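Local coordinates for insecticidal protein (Brevibacillus laterosporus, PDB 7ML9) that is an insecticidal toxin of the ETX/MTX2 family, active against the western corn rootworm, that probably kills by forming beta-barrel pores in membranes, at residues A[91-96]-A[152-157]; A[169-174]-A[217-222]. All coordinates share one frame; numbering follows the deposited sequence.

How the interactions relate
Interactions 1 and 2 join the same two parts of the fold: the hairpin of strands 153-160 and 165-172, and the long sheet in which strands 86-115 and 201-229 are neighbours. Interaction 1 sets strand 153-160 beside strand 86-115, interaction 2 the end of strand 165-172 against strand 201-229, and M156 and F173 reach across to the other sheet strand. The two centres lie about 5 Å apart. Within the hairpin, M156 N lies 2.8 Å from T169 O, and A154 O likewise 2.8 Å from Y171 N, both probable hydrogen bonds. Interaction 1 contributes a row of bridging waters, interaction 2 buried aromatic rings. A bound samarium ion lies about 9 Å from the side chain of T94, and one about 7 Å from that of Y220.

Interaction 1: residues A[91-96]-A[152-157]; sequences AWATLE and TTATMK
Strands 91-96 and 153-157 run roughly parallel, their N-to-C directions 24° apart and their axes 5.4 Å apart at closest approach. W92 and A154 come nearest in register, yet no backbone hydrogen bond passes directly between the segments. Three waters fill that role. One accepts from A93 N at 3.0 Å and donates to T155 O; a second donates to A93 O and accepts from K157 N; the third accepts from L95 N and donates to K157 O at 2.9 Å. W92, T94 and E96 spend their backbone bonds on strand 201-229, so A93 and L95 present theirs to this wetted seam. Strand 153-160 is the first arm of a two-stranded hairpin lying between strands 130-147 and 178-189 in the chain, a position consistent with the tucked membrane-insertion hairpin of aerolysin-like toxins. Small side chains let the arm come close. A91 CB meets T152 CG2 tightly, at 3.5 Å, while T152 OG1 is hydrogen-bonded to V150 O. A154 CB presses on the backbone of W92, 3.7 Å from its CA; W92 starts away from the hairpin, and its indole stacks on Y220. A93 CB sits between A154 CB and M156 CB, 4.0 Å from each. M156 buries the most surface: CG is anti to the backbone N (chi1 -164°), and bends at chi2 and chi3 lay the thioether along the T94-L95 peptide, SD 3.7 Å from L95 N. L95 CB packs beside the same sulfur, and F275 of strand 266-289 touches both L95 and M156.

Interaction 2: residues A[169-174]-A[217-222]; sequences TEYNFQ and ANLYAN
A217 opens the contact by directing its methyl at the phenol end of Y171: CB lies 3.3 Å from Y171 OH and 3.6 Å from CE2. That hydroxyl makes a weak hydrogen bond to T274 O, so its polar end has a partner beyond the methyl. L219 carries the contact, touching the rings of both Y171 and F173. Its CG is anti to the carbonyl carbon (chi1 -47°), which sends the branch out toward strand 165-172 and brings CD2 over one face of Y171, 4.0 Å from the ring centroid, in a CH-pi contact offset toward the rim on the CG side. The two side chains cross at about a right angle. With F173 the approach differs: the side chains slide past each other in opposite directions, and the touching atom is L219 CB, over one face of the phenyl ring at 4.1 Å from its centroid. The Y220 side chain starts away from strand 165-172, but its carbonyl oxygen lies in the plane of the F173 ring at the edge, 3.4 Å from CE2. A221 CB meets that same edge more loosely, at 4.4 Å. F173 stands just past the end of its strand, where N172 OD1 accepts from Q174 N at 3.0 Å in a nearly straight bond (173°), an Asx turn. No hydrogen bond links the segments; the interface is buried and mostly apolar. Here the second arm of the hairpin packs on the long sheet: A91 of strand 86-115 touches F173 and A93 touches L219, F275 of strand 266-289 touches Y171, and L146 of strand 130-147 touches F173.

Interaction 1: residues A[91-96]-A[152-157]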
ATOM      1  N   ALA A  91      -3.869  -7.495 -11.602  1.00 24.53           N
ATOM      2  CA  ALA A  91      -2.994  -6.876 -10.618  1.00 20.22           C
ATOM      3  C   ALA A  91      -3.862  -6.253  -9.532  1.00 30.32           C
ATOM      4  O   ALA A  91      -4.925  -5.702  -9.827  1.00 31.61           O
ATOM      5  CB  ALA A  91      -2.084  -5.830 -11.254  1.00 20.80           C
ATOM      6  N   TRP A  92      -3.419  -6.364  -8.283  1.00 24.76           N
ATOM      7  CA  TRP A  92      -4.214  -5.881  -7.160  1.00 25.22           C
ATOM      8  C   TRP A  92      -3.282  -5.550  -6.003  1.00 28.50           C
ATOM      9  O   TRP A  92      -2.091  -5.870  -6.022  1.00 24.03           O
ATOM     10  CB  TRP A  92      -5.297  -6.897  -6.759  1.00 23.81           C
ATOM     11  CG  TRP A  92      -4.823  -8.188  -6.129  1.00 26.67           C
ATOM     12  CD1 TRP A  92      -4.815  -8.497  -4.794  1.00 24.57           C
ATOM     13  CD2 TRP A  92      -4.340  -9.361  -6.812  1.00 24.80           C
ATOM     14  NE1 TRP A  92      -4.342  -9.778  -4.602  1.00 26.38           N
ATOM     15  CE2 TRP A  92      -4.045 -10.329  -5.823  1.00 24.88           C
ATOM     16  CE3 TRP A  92      -4.124  -9.680  -8.157  1.00 25.40           C
ATOM     17  CZ2 TRP A  92      -3.533 -11.593  -6.140  1.00 24.09           C
ATOM     18  CZ3 TRP A  92      -3.619 -10.934  -8.470  1.00 26.85           C
ATOM     19  CH2 TRP A  92      -3.326 -11.871  -7.466  1.00 25.95           C
ATOM     20  N   ALA A  93      -3.833  -4.885  -4.990  1.00 25.06           N
ATOM     21  CA  ALA A  93      -3.047  -4.472  -3.837  1.00 20.64           C
ATOM     22  C   ALA A  93      -3.918  -4.576  -2.603  1.00 30.74           C
ATOM     23  O   ALA A  93      -5.104  -4.235  -2.643  1.00 30.71           O
ATOM     24  CB  ALA A  93      -2.504  -3.052  -4.004  1.00 24.82           C
ATOM     25  N   THR A  94      -3.350  -5.104  -1.528  1.00 28.78           N
ATOM     26  CA  THR A  94      -4.105  -5.350  -0.314  1.00 31.79           C
ATOM     27  C   THR A  94      -3.336  -4.808   0.878  1.00 32.05           C
ATOM     28  O   THR A  94      -2.102  -4.729   0.870  1.00 25.18           O
ATOM     29  CB  THR A  94      -4.415  -6.848  -0.104  1.00 32.09           C
ATOM     30  OG1 THR A  94      -3.214  -7.554   0.231  1.00 40.31           O
ATOM     31  CG2 THR A  94      -5.006  -7.447  -1.362  1.00 28.55           C
ATOM     32  N   LEU A  95      -4.092  -4.431   1.901  1.00 33.03           N
ATOM     33  CA  LEU A  95      -3.505  -3.950   3.136  1.00 34.65           C
ATOM     34  C   LEU A  95      -2.713  -5.067   3.795  1.00 37.66           C
ATOM     35  O   LEU A  95      -3.160  -6.215   3.857  1.00 38.96           O
ATOM     36  CB  LEU A  95      -4.605  -3.447   4.072  1.00 32.03           C
ATOM     37  CG  LEU A  95      -4.111  -2.814   5.365  1.00 35.77           C
ATOM     38  CD1 LEU A  95      -3.402  -1.511   5.061  1.00 29.95           C
ATOM     39  CD2 LEU A  95      -5.291  -2.599   6.293  1.00 33.12           C
ATOM     40  N   GLU A  96      -1.523  -4.730   4.277  1.00 28.17           N
ATOM     41  CA  GLU A  96      -0.591  -5.709   4.819  1.00 35.47           C
ATOM     42  C   GLU A  96      -0.372  -5.437   6.301  1.00 43.89           C
ATOM     43  O   GLU A  96       0.192  -4.400   6.672  1.00 42.08           O
ATOM     44  CB  GLU A  96       0.725  -5.668   4.054  1.00 43.96           C
ATOM     45  CG  GLU A  96       1.526  -6.929   4.226  1.00 54.33           C
ATOM     46  CD  GLU A  96       2.557  -6.791   5.290  1.00 58.02           C
ATOM     47  OE1 GLU A  96       2.484  -7.542   6.282  1.00 62.85           O
ATOM     48  OE2 GLU A  96       3.439  -5.926   5.122  1.00 66.26           O
ATOM     49  N   THR A 152       1.475  -0.780 -14.817  1.00 24.47           N
ATOM     50  CA  THR A 152       0.577  -1.572 -13.994  1.00 27.38           C
ATOM     51  C   THR A 152       0.300  -0.786 -12.721  1.00 29.00           C
ATOM     52  O   THR A 152       1.234  -0.287 -12.080  1.00 25.39           O
ATOM     53  CB  THR A 152       1.193  -2.946 -13.673  1.00 32.18           C
ATOM     54  OG1 THR A 152       1.409  -3.662 -14.897  1.00 32.23           O
ATOM     55  CG2 THR A 152       0.288  -3.764 -12.758  1.00 23.38           C
ATOM     56  N   THR A 153      -0.980  -0.645 -12.393  1.00 29.56           N
ATOM     57  CA  THR A 153      -1.430   0.107 -11.230  1.00 30.13           C
ATOM     58  C   THR A 153      -2.480  -0.709 -10.506  1.00 25.39           C
ATOM     59  O   THR A 153      -3.132  -1.587 -11.085  1.00 34.05           O
ATOM     60  CB  THR A 153      -2.046   1.483 -11.595  1.00 32.92           C
ATOM     61  OG1 THR A 153      -3.171   1.296 -12.462  1.00 39.75           O
ATOM     62  CG2 THR A 153      -1.037   2.387 -12.261  1.00 32.63           C
ATOM     63  N   ALA A 154      -2.646  -0.407  -9.222  1.00 25.51           N
ATOM     64  CA  ALA A 154      -3.695  -1.040  -8.442  1.00 27.36           C
ATOM     65  C   ALA A 154      -4.036  -0.117  -7.281  1.00 26.62           C
ATOM     66  O   ALA A 154      -3.150   0.524  -6.706  1.00 21.60           O
ATOM     67  CB  ALA A 154      -3.288  -2.428  -7.923  1.00 27.48           C
ATOM     68  N   THR A 155      -5.315  -0.075  -6.945  1.00 29.66           N
ATOM     69  CA  THR A 155      -5.814   0.767  -5.869  1.00 29.94           C
ATOM     70  C   THR A 155      -5.993  -0.064  -4.615  1.00 26.71           C
ATOM     71  O   THR A 155      -6.548  -1.167  -4.661  1.00 30.85           O
ATOM     72  CB  THR A 155      -7.133   1.421  -6.267  1.00 29.34           C
ATOM     73  OG1 THR A 155      -6.872   2.303  -7.362  1.00 31.58           O
ATOM     74  CG2 THR A 155      -7.720   2.204  -5.089  1.00 32.95           C
ATOM     75  N   MET A 156      -5.500   0.457  -3.503  1.00 27.07           N
ATOM     76  CA  MET A 156      -5.611  -0.205  -2.218  1.00 31.51           C
ATOM     77  C   MET A 156      -6.453   0.650  -1.286  1.00 35.36           C
ATOM     78  O   MET A 156      -6.260   1.864  -1.210  1.00 29.38           O
ATOM     79  CB  MET A 156      -4.240  -0.440  -1.601  1.00 27.21           C
ATOM     80  CG  MET A 156      -4.310  -1.452  -0.502  1.00 36.20           C
ATOM     81  SD  MET A 156      -3.093  -1.113   0.750  1.00 56.90           S
ATOM     82  CE  MET A 156      -3.511   0.548   1.200  1.00 29.82           C
ATOM     83  N   LYS A 157      -7.382   0.011  -0.582  1.00 37.32           N
ATOM     84  CA  LYS A 157      -8.243   0.678   0.385  1.00 40.61           C
ATOM     85  C   LYS A 157      -7.878   0.254   1.798  1.00 41.11           C
ATOM     86  O   LYS A 157      -7.529  -0.903   2.043  1.00 39.62           O
ATOM     87  CB  LYS A 157      -9.717   0.372   0.118  1.00 42.71           C
ATOM     88  CG  LYS A 157     -10.177   0.767  -1.273  1.00 52.52           C
ATOM     89  CD  LYS A 157     -11.326  -0.116  -1.766  1.00 64.22           C
ATOM     90  CE  LYS A 157     -12.262  -0.543  -0.643  1.00 62.78           C
ATOM     91  NZ  LYS A 157     -12.837   0.622   0.089  1.00 69.37           N
TER
HETATM   92  O   HOH W   1      -6.274  -3.497  -6.050  1.00 28.97           O
HETATM   93  O   HOH W   2      -7.517  -3.091  -1.452  1.00 40.59           O
HETATM   94  O   HOH W   3      -6.957  -3.538   0.985  1.00 40.24           O

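Interaction 2: residues A[169-174]-A[217-222]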
ATOM      1  N   THR A 169      -5.661   4.566  -2.138  1.00 28.02           N
ATOM      2  CA  THR A 169      -4.438   5.088  -2.727  1.00 27.98           C
ATOM      3  C   THR A 169      -4.067   4.147  -3.868  1.00 28.15           C
ATOM      4  O   THR A 169      -4.320   2.945  -3.793  1.00 25.76           O
ATOM      5  CB  THR A 169      -3.319   5.193  -1.683  1.00 27.80           C
ATOM      6  OG1 THR A 169      -2.201   5.913  -2.214  1.00 25.62           O
ATOM      7  CG2 THR A 169      -2.854   3.803  -1.198  1.00 25.10           C
ATOM      8  N   GLU A 170      -3.517   4.709  -4.937  1.00 24.75           N
ATOM      9  CA  GLU A 170      -3.226   3.959  -6.153  1.00 29.64           C
ATOM     10  C   GLU A 170      -1.720   3.789  -6.297  1.00 29.24           C
ATOM     11  O   GLU A 170      -0.979   4.778  -6.377  1.00 25.01           O
ATOM     12  CB  GLU A 170      -3.807   4.645  -7.390  1.00 31.78           C
ATOM     13  CG  GLU A 170      -3.650   3.805  -8.652  1.00 36.74           C
ATOM     14  CD  GLU A 170      -4.346   4.403  -9.860  1.00 54.12           C
ATOM     15  OE1 GLU A 170      -4.252   5.636 -10.050  1.00 54.80           O
ATOM     16  OE2 GLU A 170      -4.995   3.636 -10.611  1.00 54.37           O
ATOM     17  N   TYR A 171      -1.271   2.537  -6.313  1.00 24.52           N
ATOM     18  CA  TYR A 171       0.138   2.230  -6.487  1.00 20.77           C
ATOM     19  C   TYR A 171       0.458   2.088  -7.965  1.00 22.07           C
ATOM     20  O   TYR A 171      -0.310   1.483  -8.718  1.00 26.07           O
ATOM     21  CB  TYR A 171       0.507   0.924  -5.774  1.00 17.56           C
ATOM     22  CG  TYR A 171       0.623   1.071  -4.289  1.00 17.78           C
ATOM     23  CD1 TYR A 171       1.811   1.471  -3.708  1.00 17.77           C
ATOM     24  CD2 TYR A 171      -0.465   0.828  -3.471  1.00 22.36           C
ATOM     25  CE1 TYR A 171       1.915   1.616  -2.343  1.00 20.37           C
ATOM     26  CE2 TYR A 171      -0.371   0.970  -2.110  1.00 25.34           C
ATOM     27  CZ  TYR A 171       0.816   1.366  -1.554  1.00 21.47           C
ATOM     28  OH  TYR A 171       0.913   1.507  -0.190  1.00 23.08           O
ATOM     29  N   ASN A 172       1.584   2.654  -8.372  1.00 24.62           N
ATOM     30  CA  ASN A 172       2.229   2.282  -9.622  1.00 29.36           C
ATOM     31  C   ASN A 172       3.328   1.280  -9.292  1.00 21.94           C
ATOM     32  O   ASN A 172       4.192   1.556  -8.453  1.00 22.19           O
ATOM     33  CB  ASN A 172       2.801   3.503 -10.345  1.00 33.80           C
ATOM     34  CG  ASN A 172       3.306   3.170 -11.738  1.00 41.59           C
ATOM     35  OD1 ASN A 172       4.074   2.223 -11.924  1.00 31.26           O
ATOM     36  ND2 ASN A 172       2.861   3.940 -12.730  1.00 42.67           N
ATOM     37  N   PHE A 173       3.298   0.124  -9.964  1.00 28.33           N
ATOM     38  CA  PHE A 173       4.149  -0.997  -9.575  1.00 25.09           C
ATOM     39  C   PHE A 173       5.624  -0.771  -9.881  1.00 21.35           C
ATOM     40  O   PHE A 173       6.452  -1.570  -9.434  1.00 26.73           O
ATOM     41  CB  PHE A 173       3.666  -2.285 -10.248  1.00 23.58           C
ATOM     42  CG  PHE A 173       2.459  -2.921  -9.586  1.00 23.05           C
ATOM     43  CD1 PHE A 173       1.547  -2.168  -8.854  1.00 27.02           C
ATOM     44  CD2 PHE A 173       2.240  -4.283  -9.700  1.00 24.96           C
ATOM     45  CE1 PHE A 173       0.437  -2.764  -8.251  1.00 26.10           C
ATOM     46  CE2 PHE A 173       1.140  -4.890  -9.103  1.00 25.14           C
ATOM     47  CZ  PHE A 173       0.233  -4.129  -8.371  1.00 27.68           C
ATOM     48  N   GLN A 174       5.997   0.277 -10.610  1.00 22.39           N
ATOM     49  CA  GLN A 174       7.416   0.490 -10.865  1.00 26.07           C
ATOM     50  C   GLN A 174       8.141   0.871  -9.581  1.00 34.07           C
ATOM     51  O   GLN A 174       7.641   1.674  -8.782  1.00 32.36           O
ATOM     52  CB  GLN A 174       7.631   1.573 -11.921  1.00 32.66           C
ATOM     53  CG  GLN A 174       9.107   1.905 -12.168  1.00 37.20           C
ATOM     54  CD  GLN A 174       9.312   3.121 -13.071  1.00 55.32           C
ATOM     55  OE1 GLN A 174       8.637   3.276 -14.094  1.00 51.90           O
ATOM     56  NE2 GLN A 174      10.253   3.983 -12.695  1.00 54.78           N
ATOM     57  N   ALA A 217       1.550  -2.154   2.156  1.00 21.78           N
ATOM     58  CA  ALA A 217       0.682  -2.773   1.177  1.00 23.16           C
ATOM     59  C   ALA A 217       1.428  -3.925   0.518  1.00 20.70           C
ATOM     60  O   ALA A 217       2.639  -3.834   0.300  1.00 18.52           O
ATOM     61  CB  ALA A 217       0.252  -1.762   0.121  1.00 23.19           C
ATOM     62  N   ASN A 218       0.704  -5.006   0.222  1.00 19.82           N
ATOM     63  CA  ASN A 218       1.192  -6.031  -0.696  1.00 25.36           C
ATOM     64  C   ASN A 218       0.702  -5.723  -2.106  1.00 21.93           C
ATOM     65  O   ASN A 218      -0.482  -5.436  -2.313  1.00 24.82           O
ATOM     66  CB  ASN A 218       0.713  -7.417  -0.281  1.00 21.85           C
ATOM     67  CG  ASN A 218       1.267  -7.850   1.042  1.00 31.70           C
ATOM     68  OD1 ASN A 218       0.554  -8.439   1.848  1.00 45.39           O
ATOM     69  ND2 ASN A 218       2.530  -7.546   1.290  1.00 29.21           N
ATOM     70  N   LEU A 219       1.611  -5.778  -3.068  1.00 19.55           N
ATOM     71  CA  LEU A 219       1.307  -5.597  -4.483  1.00 14.29           C
ATOM     72  C   LEU A 219       1.416  -6.957  -5.166  1.00 24.34           C
ATOM     73  O   LEU A 219       2.387  -7.688  -4.933  1.00 22.49           O
ATOM     74  CB  LEU A 219       2.278  -4.602  -5.116  1.00 16.66           C
ATOM     75  CG  LEU A 219       2.482  -3.306  -4.310  1.00 19.15           C
ATOM     76  CD1 LEU A 219       3.493  -2.419  -5.005  1.00 18.14           C
ATOM     77  CD2 LEU A 219       1.166  -2.587  -4.144  1.00 22.70           C
ATOM     78  N   TYR A 220       0.411  -7.317  -5.967  1.00 18.47           N
ATOM     79  CA  TYR A 220       0.338  -8.653  -6.563  1.00 19.44           C
ATOM     80  C   TYR A 220       0.065  -8.529  -8.050  1.00 24.49           C
ATOM     81  O   TYR A 220      -0.732  -7.691  -8.479  1.00 18.52           O
ATOM     82  CB  TYR A 220      -0.780  -9.521  -5.945  1.00 21.01           C
ATOM     83  CG  TYR A 220      -0.600  -9.868  -4.490  1.00 25.05           C
ATOM     84  CD1 TYR A 220       0.342 -10.798  -4.087  1.00 20.58           C
ATOM     85  CD2 TYR A 220      -1.385  -9.264  -3.507  1.00 27.13           C
ATOM     86  CE1 TYR A 220       0.503 -11.132  -2.755  1.00 24.66           C
ATOM     87  CE2 TYR A 220      -1.228  -9.589  -2.172  1.00 25.01           C
ATOM     88  CZ  TYR A 220      -0.286 -10.523  -1.800  1.00 29.62           C
ATOM     89  OH  TYR A 220      -0.119 -10.841  -0.472  1.00 31.92           O
ATOM     90  N   ALA A 221       0.711  -9.367  -8.847  1.00 20.09           N
ATOM     91  CA  ALA A 221       0.330  -9.491 -10.244  1.00 16.12           C
ATOM     92  C   ALA A 221       0.234 -10.972 -10.575  1.00 22.74           C
ATOM     93  O   ALA A 221       1.094 -11.761 -10.162  1.00 19.88           O
ATOM     94  CB  ALA A 221       1.334  -8.776 -11.157  1.00 21.91           C
ATOM     95  N   ASN A 222      -0.821 -11.349 -11.283  1.00 19.35           N
ATOM     96  CA  ASN A 222      -0.990 -12.701 -11.796  1.00 19.13           C
ATOM     97  C   ASN A 222      -0.537 -12.675 -13.248  1.00 19.99           C
ATOM     98  O   ASN A 222      -1.088 -11.913 -14.053  1.00 21.32           O
ATOM     99  CB  ASN A 222      -2.448 -13.143 -11.667  1.00 18.68           C
ATOM    100  CG  ASN A 222      -2.695 -14.555 -12.186  1.00 23.84           C
ATOM    101  OD1 ASN A 222      -2.393 -14.881 -13.335  1.00 23.49           O
ATOM    102  ND2 ASN A 222      -3.278 -15.391 -11.339  1.00 24.94           N
TER